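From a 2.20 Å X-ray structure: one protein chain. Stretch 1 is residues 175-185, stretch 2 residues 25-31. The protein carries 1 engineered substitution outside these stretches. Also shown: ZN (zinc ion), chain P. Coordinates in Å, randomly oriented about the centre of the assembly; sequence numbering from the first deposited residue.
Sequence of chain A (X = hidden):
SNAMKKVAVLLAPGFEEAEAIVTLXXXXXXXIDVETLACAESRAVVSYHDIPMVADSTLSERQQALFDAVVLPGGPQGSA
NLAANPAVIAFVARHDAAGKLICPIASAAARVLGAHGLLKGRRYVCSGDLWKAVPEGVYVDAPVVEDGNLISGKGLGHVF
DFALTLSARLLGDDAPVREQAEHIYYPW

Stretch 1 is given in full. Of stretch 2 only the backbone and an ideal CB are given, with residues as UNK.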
ATOM      1  N   ALA A 175     -14.270   0.300 -18.146  1.00 55.07           N
ATOM      2  CA  ALA A 175     -14.702   1.696 -17.931  1.00 56.13           C
ATOM      3  C   ALA A 175     -14.714   2.121 -16.462  1.00 54.30           C
ATOM      4  O   ALA A 175     -14.161   3.172 -16.107  1.00 55.41           O
ATOM      5  CB  ALA A 175     -16.069   1.952 -18.580  1.00 58.35           C
ATOM      6  N   PRO A 176     -15.337   1.313 -15.593  1.00 50.52           N
ATOM      7  CA  PRO A 176     -15.323   1.719 -14.194  1.00 50.15           C
ATOM      8  C   PRO A 176     -13.900   1.685 -13.616  1.00 48.20           C
ATOM      9  O   PRO A 176     -13.567   2.505 -12.761  1.00 48.00           O
ATOM     10  CB  PRO A 176     -16.232   0.694 -13.503  1.00 50.65           C
ATOM     11  CG  PRO A 176     -16.892  -0.068 -14.603  1.00 51.48           C
ATOM     12  CD  PRO A 176     -15.978   0.010 -15.782  1.00 51.25           C
ATOM     13  N   VAL A 177     -13.076   0.772 -14.127  1.00 45.75           N
ATOM     14  CA  VAL A 177     -11.677   0.668 -13.727  1.00 44.70           C
ATOM     15  C   VAL A 177     -10.883   1.908 -14.111  1.00 46.01           C
ATOM     16  O   VAL A 177     -10.313   2.564 -13.248  1.00 46.76           O
ATOM     17  CB  VAL A 177     -10.986  -0.548 -14.356  1.00 42.22           C
ATOM     18  CG1 VAL A 177      -9.540  -0.598 -13.925  1.00 41.59           C
ATOM     19  CG2 VAL A 177     -11.712  -1.815 -13.970  1.00 42.57           C
ATOM     20  N   ARG A 178     -10.835   2.203 -15.407  1.00 49.93           N
ATOM     21  CA  ARG A 178     -10.199   3.420 -15.919  1.00 53.40           C
ATOM     22  C   ARG A 178     -10.676   4.671 -15.190  1.00 52.21           C
ATOM     23  O   ARG A 178      -9.905   5.583 -14.950  1.00 53.35           O
ATOM     24  CB  ARG A 178     -10.464   3.568 -17.408  1.00 57.46           C
ATOM     25  CG  ARG A 178      -9.883   4.840 -17.993  1.00 63.58           C
ATOM     26  CD  ARG A 178      -9.551   4.701 -19.470  1.00 66.70           C
ATOM     27  NE  ARG A 178      -8.448   3.759 -19.682  1.00 68.40           N
ATOM     28  CZ  ARG A 178      -8.556   2.556 -20.254  1.00 69.98           C
ATOM     29  NH1 ARG A 178      -7.472   1.794 -20.387  1.00 70.24           N
ATOM     30  NH2 ARG A 178      -9.727   2.098 -20.699  1.00 71.34           N
ATOM     31  N   GLU A 179     -11.947   4.699 -14.829  1.00 52.62           N
ATOM     32  CA  GLU A 179     -12.501   5.824 -14.106  1.00 52.76           C
ATOM     33  C   GLU A 179     -11.920   5.945 -12.694  1.00 49.65           C
ATOM     34  O   GLU A 179     -11.682   7.051 -12.232  1.00 46.08           O
ATOM     35  CB  GLU A 179     -14.019   5.703 -14.053  1.00 56.65           C
ATOM     36  CG  GLU A 179     -14.708   6.859 -13.351  1.00 61.88           C
ATOM     37  CD  GLU A 179     -16.118   7.145 -13.872  1.00 67.33           C
ATOM     38  OE1 GLU A 179     -16.565   6.517 -14.868  1.00 70.88           O
ATOM     39  OE2 GLU A 179     -16.778   8.021 -13.274  1.00 69.00           O
ATOM     40  N   GLN A 180     -11.690   4.815 -12.018  1.00 46.96           N
ATOM     41  CA  GLN A 180     -11.040   4.838 -10.700  1.00 45.70           C
ATOM     42  C   GLN A 180      -9.576   5.218 -10.810  1.00 42.93           C
ATOM     43  O   GLN A 180      -9.089   6.007 -10.027  1.00 41.58           O
ATOM     44  CB  GLN A 180     -11.146   3.486  -9.977  1.00 47.81           C
ATOM     45  CG  GLN A 180     -12.324   3.373  -9.035  1.00 49.18           C
ATOM     46  CD  GLN A 180     -12.329   4.441  -7.955  1.00 50.02           C
ATOM     47  OE1 GLN A 180     -11.294   4.768  -7.350  1.00 52.85           O
ATOM     48  NE2 GLN A 180     -13.495   4.999  -7.717  1.00 50.20           N
ATOM     49  N   ALA A 181      -8.880   4.630 -11.768  1.00 41.55           N
ATOM     50  CA  ALA A 181      -7.513   5.020 -12.087  1.00 42.63           C
ATOM     51  C   ALA A 181      -7.409   6.532 -12.363  1.00 43.25           C
ATOM     52  O   ALA A 181      -6.484   7.205 -11.909  1.00 41.73           O
ATOM     53  CB  ALA A 181      -7.023   4.229 -13.292  1.00 42.67           C
ATOM     54  N   GLU A 182      -8.359   7.076 -13.103  1.00 44.23           N
ATOM     55  CA  GLU A 182      -8.387   8.520 -13.288  1.00 47.04           C
ATOM     56  C   GLU A 182      -8.576   9.243 -11.943  1.00 44.82           C
ATOM     57  O   GLU A 182      -7.861  10.184 -11.652  1.00 43.07           O
ATOM     58  CB  GLU A 182      -9.456   8.928 -14.312  1.00 50.07           C
ATOM     59  CG  GLU A 182      -9.081   8.536 -15.746  1.00 55.59           C
ATOM     60  CD  GLU A 182     -10.192   8.760 -16.782  1.00 59.68           C
ATOM     61  OE1 GLU A 182     -11.241   9.365 -16.457  1.00 62.25           O
ATOM     62  OE2 GLU A 182     -10.004   8.336 -17.945  1.00 63.63           O
ATOM     63  N   HIS A 183      -9.514   8.779 -11.118  1.00 43.81           N
ATOM     64  CA  HIS A 183      -9.817   9.416  -9.825  1.00 44.13           C
ATOM     65  C   HIS A 183      -8.594   9.480  -8.861  1.00 42.10           C
ATOM     66  O   HIS A 183      -8.459  10.433  -8.090  1.00 39.05           O
ATOM     67  CB  HIS A 183     -10.987   8.676  -9.183  1.00 46.58           C
ATOM     68  CG  HIS A 183     -11.484   9.283  -7.906  1.00 51.32           C
ATOM     69  ND1 HIS A 183     -12.378  10.338  -7.882  1.00 53.81           N
ATOM     70  CD2 HIS A 183     -11.238   8.963  -6.608  1.00 51.53           C
ATOM     71  CE1 HIS A 183     -12.647  10.650  -6.624  1.00 54.28           C
ATOM     72  NE2 HIS A 183     -11.970   9.832  -5.832  1.00 53.37           N
ATOM     73  N   ILE A 184      -7.702   8.488  -8.934  1.00 39.31           N
ATOM     74  CA  ILE A 184      -6.497   8.464  -8.096  1.00 39.77           C
ATOM     75  C   ILE A 184      -5.243   8.905  -8.863  1.00 41.24           C
ATOM     76  O   ILE A 184      -4.131   8.867  -8.321  1.00 42.68           O
ATOM     77  CB  ILE A 184      -6.267   7.079  -7.422  1.00 38.67           C
ATOM     78  CG1 ILE A 184      -6.130   5.958  -8.452  1.00 38.43           C
ATOM     79  CG2 ILE A 184      -7.414   6.769  -6.469  1.00 38.31           C
ATOM     80  CD1 ILE A 184      -5.361   4.753  -7.968  1.00 38.34           C
ATOM     81  N   TYR A 185      -5.424   9.320 -10.123  1.00 42.12           N
ATOM     82  CA  TYR A 185      -4.364   9.935 -10.907  1.00 40.77           C
ATOM     83  C   TYR A 185      -3.315   8.919 -11.330  1.00 39.66           C
ATOM     84  O   TYR A 185      -2.147   9.224 -11.387  1.00 39.19           O
ATOM     85  CB  TYR A 185      -3.741  11.114 -10.132  1.00 41.05           C
ATOM     86  CG  TYR A 185      -4.775  12.048  -9.518  1.00 40.97           C
ATOM     87  CD1 TYR A 185      -5.593  12.841 -10.332  1.00 41.89           C
ATOM     88  CD2 TYR A 185      -4.945  12.135  -8.140  1.00 41.12           C
ATOM     89  CE1 TYR A 185      -6.539  13.686  -9.791  1.00 42.28           C
ATOM     90  CE2 TYR A 185      -5.897  12.976  -7.583  1.00 41.14           C
ATOM     91  CZ  TYR A 185      -6.686  13.751  -8.412  1.00 42.55           C
ATOM     92  OH  TYR A 185      -7.623  14.606  -7.877  1.00 43.53           O
ATOM     93  N   UNK A  25      -6.968  -2.018  -1.697  1.00 26.84           N
ATOM     94  CA  UNK A  25      -7.534  -0.674  -1.837  1.00 27.86           C
ATOM     95  C   UNK A  25      -8.224  -0.510  -3.212  1.00 27.61           C
ATOM     96  O   UNK A  25      -9.350  -0.014  -3.316  1.00 26.26           O
ATOM     97  CB  UNK A  25      -6.438   0.379  -1.662  1.00 27.86           C
ATOM     98  N   UNK A  26      -7.546  -0.920  -4.268  1.00 29.36           N
ATOM     99  CA  UNK A  26      -8.117  -0.738  -5.624  1.00 30.22           C
ATOM    100  C   UNK A  26      -9.433  -1.513  -5.738  1.00 31.39           C
ATOM    101  O   UNK A  26     -10.473  -0.946  -6.107  1.00 33.43           O
ATOM    102  CB  UNK A  26      -7.133  -1.204  -6.699  1.00 30.22           C
ATOM    103  N   UNK A  27      -9.390  -2.792  -5.373  1.00 30.70           N
ATOM    104  CA  UNK A  27     -10.559  -3.646  -5.418  1.00 30.94           C
ATOM    105  C   UNK A  27     -11.720  -3.047  -4.629  1.00 32.28           C
ATOM    106  O   UNK A  27     -12.860  -3.018  -5.128  1.00 32.55           O
ATOM    107  CB  UNK A  27     -10.215  -5.036  -4.879  1.00 30.94           C
ATOM    108  N   UNK A  28     -11.444  -2.569  -3.422  1.00 31.18           N
ATOM    109  CA  UNK A  28     -12.500  -2.041  -2.572  1.00 32.24           C
ATOM    110  C   UNK A  28     -12.997  -0.676  -3.058  1.00 33.64           C
ATOM    111  O   UNK A  28     -14.146  -0.337  -2.813  1.00 34.50           O
ATOM    112  CB  UNK A  28     -12.002  -1.933  -1.129  1.00 32.24           C
ATOM    113  N   UNK A  29     -12.174   0.097  -3.765  1.00 35.21           N
ATOM    114  CA  UNK A  29     -12.673   1.349  -4.367  1.00 35.77           C
ATOM    115  C   UNK A  29     -13.738   1.045  -5.407  1.00 37.84           C
ATOM    116  O   UNK A  29     -14.688   1.802  -5.560  1.00 36.96           O
ATOM    117  CB  UNK A  29     -11.530   2.143  -5.004  1.00 35.77           C
ATOM    118  N   UNK A  30     -13.576  -0.073  -6.108  1.00 38.76           N
ATOM    119  CA  UNK A  30     -14.560  -0.539  -7.098  1.00 39.26           C
ATOM    120  C   UNK A  30     -15.660  -1.374  -6.484  1.00 41.32           C
ATOM    121  O   UNK A  30     -16.298  -2.122  -7.191  1.00 42.72           O
ATOM    122  CB  UNK A  30     -13.864  -1.353  -8.191  1.00 39.26           C
ATOM    123  N   UNK A  31     -15.831  -1.310  -5.160  1.00 44.14           N
ATOM    124  CA  UNK A  31     -16.856  -2.069  -4.467  1.00 45.31           C
ATOM    125  C   UNK A  31     -16.844  -3.566  -4.812  1.00 42.15           C
ATOM    126  O   UNK A  31     -17.859  -4.225  -4.691  1.00 41.61           O
ATOM    127  CB  UNK A  31     -18.229  -1.478  -4.793  1.00 45.31           C
TER
HETATM  128 ZN    ZN P 201      -7.657   2.461   0.732  1.00 34.66          ZN

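Position 25 lies on a helical turn (phi/psi -59/-47), and its CA-to-CB bond runs sideways to stretch 1, with no atom of that stretch within 5.5 Å of the ideal CB. Stretch 1 therefore sets little restriction. The zinc ion is the stronger clue, for it lies about 3.4 Å from the ideal CB and invites a ligand such as Asp, Glu, His or Cys, the shorter ones fitting the short distance best. The residue is Asp25, whose OD1 binds ZN at 2.1 Å; three further ligand atoms come from elsewhere in the structure.

Position 26 is also helical, with a sideways CB out of contact range. In the direction of stretch 1 the nearest offering is the methyl end of Ile184, CD1, so an aliphatic side chain long enough to bridge the gap would suit: Ile, Leu or Met. Ile26 is found, with chi1 and chi2 both m. Its end comes nearer than its CB suggests, and Ile26 CD1 packs against Ile184 CD1 at 3.8 Å.

Positions 27 and 28 have CB atoms out of reach of stretch 1, which cannot discriminate among helix-compatible residues there. They are Leu27 and Arg28; the guanidinium of Arg28 is hydrogen-bonded elsewhere in the structure.

Position 29 points its CB toward stretch 1, and the ideal CB is 3.5 Å from Gln180 OE1. That oxygen is an acceptor, while Ile184 CG2 supplies an apolar surface farther along. A donor such as Asn, Gln, Lys or Arg is plausible, as is a flexible side chain whose methylenes pass the amide; being one turn after position 25, a cation could also meet an acid there. Arg29 takes the last course. Its CD lies 3.3 Å from Gln180 OE1, yet no hydrogen bond joins the two residues, and OE1, near the plane of the guanidinium at its edge, is left without a partner. The guanidinium turns instead to the acid: Arg29 NE donates to Asp25 OD2 at 2.8 Å with an angle of 169°, within a salt bridge, and Arg29 NH2 adds a weak bond to Asp25 OD1 at 3.1 Å. Ile184 CG2 covers one face of the guanidinium, 3.7 Å from Arg29 NH1.

Position 30 is the first to leave helical phi/psi (-86/17). Its CB is sideways, 5.0 Å from Gln180 CG, and the visible surroundings are the aliphatic part of Gln180, Val177 and Pro176, which favour a branched or flexible apolar residue: Leu, Met or Ile. Leu30, chi1 m and chi2 t, brings its end nearer to them. Leu30 CD2 is 3.5 Å from Gln180 CG and 4.4 Å from Pro176 CB, while Leu30 CD1 is 4.4 Å from Val177 CG2.

Position 31 has positive phi (51/24), which favours Gly or Asn but does not exclude others, and its CB is out of reach. His31 occupies it without touching stretch 1.

Stretch 2, residues 25-31: DILRRLH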
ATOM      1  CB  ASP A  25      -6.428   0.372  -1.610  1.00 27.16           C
ATOM      2  CG  ASP A  25      -6.775   1.731  -2.122  1.00 28.90           C
ATOM      3  OD1 ASP A  25      -7.067   2.583  -1.281  1.00 30.78           O
ATOM      4  OD2 ASP A  25      -6.714   2.009  -3.361  1.00 29.50           O
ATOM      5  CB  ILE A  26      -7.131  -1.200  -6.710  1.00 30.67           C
ATOM      6  CG1 ILE A  26      -5.883  -0.310  -6.702  1.00 30.73           C
ATOM      7  CG2 ILE A  26      -7.780  -1.206  -8.095  1.00 31.09           C
ATOM      8  CD1 ILE A  26      -6.159   1.148  -6.972  1.00 31.02           C
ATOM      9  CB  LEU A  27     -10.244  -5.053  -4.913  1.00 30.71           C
ATOM     10  CG  LEU A  27      -9.262  -5.923  -5.732  1.00 30.32           C
ATOM     11  CD1 LEU A  27      -8.836  -7.156  -4.936  1.00 30.00           C
ATOM     12  CD2 LEU A  27      -9.874  -6.369  -7.043  1.00 31.36           C
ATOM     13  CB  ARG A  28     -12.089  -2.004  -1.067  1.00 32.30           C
ATOM     14  CG  ARG A  28     -12.399  -3.304  -0.329  1.00 32.52           C
ATOM     15  CD  ARG A  28     -11.896  -3.362   1.129  1.00 34.05           C
ATOM     16  NE  ARG A  28     -12.091  -4.688   1.751  1.00 33.99           N
ATOM     17  CZ  ARG A  28     -11.496  -5.146   2.859  1.00 35.29           C
ATOM     18  NH1 ARG A  28     -10.606  -4.427   3.554  1.00 34.42           N
ATOM     19  NH2 ARG A  28     -11.764  -6.382   3.266  1.00 35.99           N
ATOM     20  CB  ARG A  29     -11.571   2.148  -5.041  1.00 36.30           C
ATOM     21  CG  ARG A  29     -10.813   3.070  -4.118  1.00 35.88           C
ATOM     22  CD  ARG A  29      -9.562   3.562  -4.778  1.00 35.71           C
ATOM     23  NE  ARG A  29      -8.598   3.978  -3.783  1.00 36.55           N
ATOM     24  CZ  ARG A  29      -8.595   5.160  -3.190  1.00 36.60           C
ATOM     25  NH1 ARG A  29      -9.491   6.074  -3.506  1.00 36.07           N
ATOM     26  NH2 ARG A  29      -7.666   5.423  -2.265  1.00 38.50           N
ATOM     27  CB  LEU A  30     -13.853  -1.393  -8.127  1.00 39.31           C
ATOM     28  CG  LEU A  30     -12.852  -0.585  -8.930  1.00 40.02           C
ATOM     29  CD1 LEU A  30     -11.823  -1.492  -9.540  1.00 40.40           C
ATOM     30  CD2 LEU A  30     -13.591   0.213  -9.997  1.00 41.62           C
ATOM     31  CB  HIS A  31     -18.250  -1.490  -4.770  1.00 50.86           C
ATOM     32  CG  HIS A  31     -18.359  -0.012  -4.549  1.00 55.78           C
ATOM     33  ND1 HIS A  31     -18.550   0.539  -3.302  1.00 58.62           N
ATOM     34  CD2 HIS A  31     -18.312   1.030  -5.417  1.00 58.39           C
ATOM     35  CE1 HIS A  31     -18.611   1.855  -3.405  1.00 58.80           C
ATOM     36  NE2 HIS A  31     -18.469   2.178  -4.678  1.00 59.04           N
TER
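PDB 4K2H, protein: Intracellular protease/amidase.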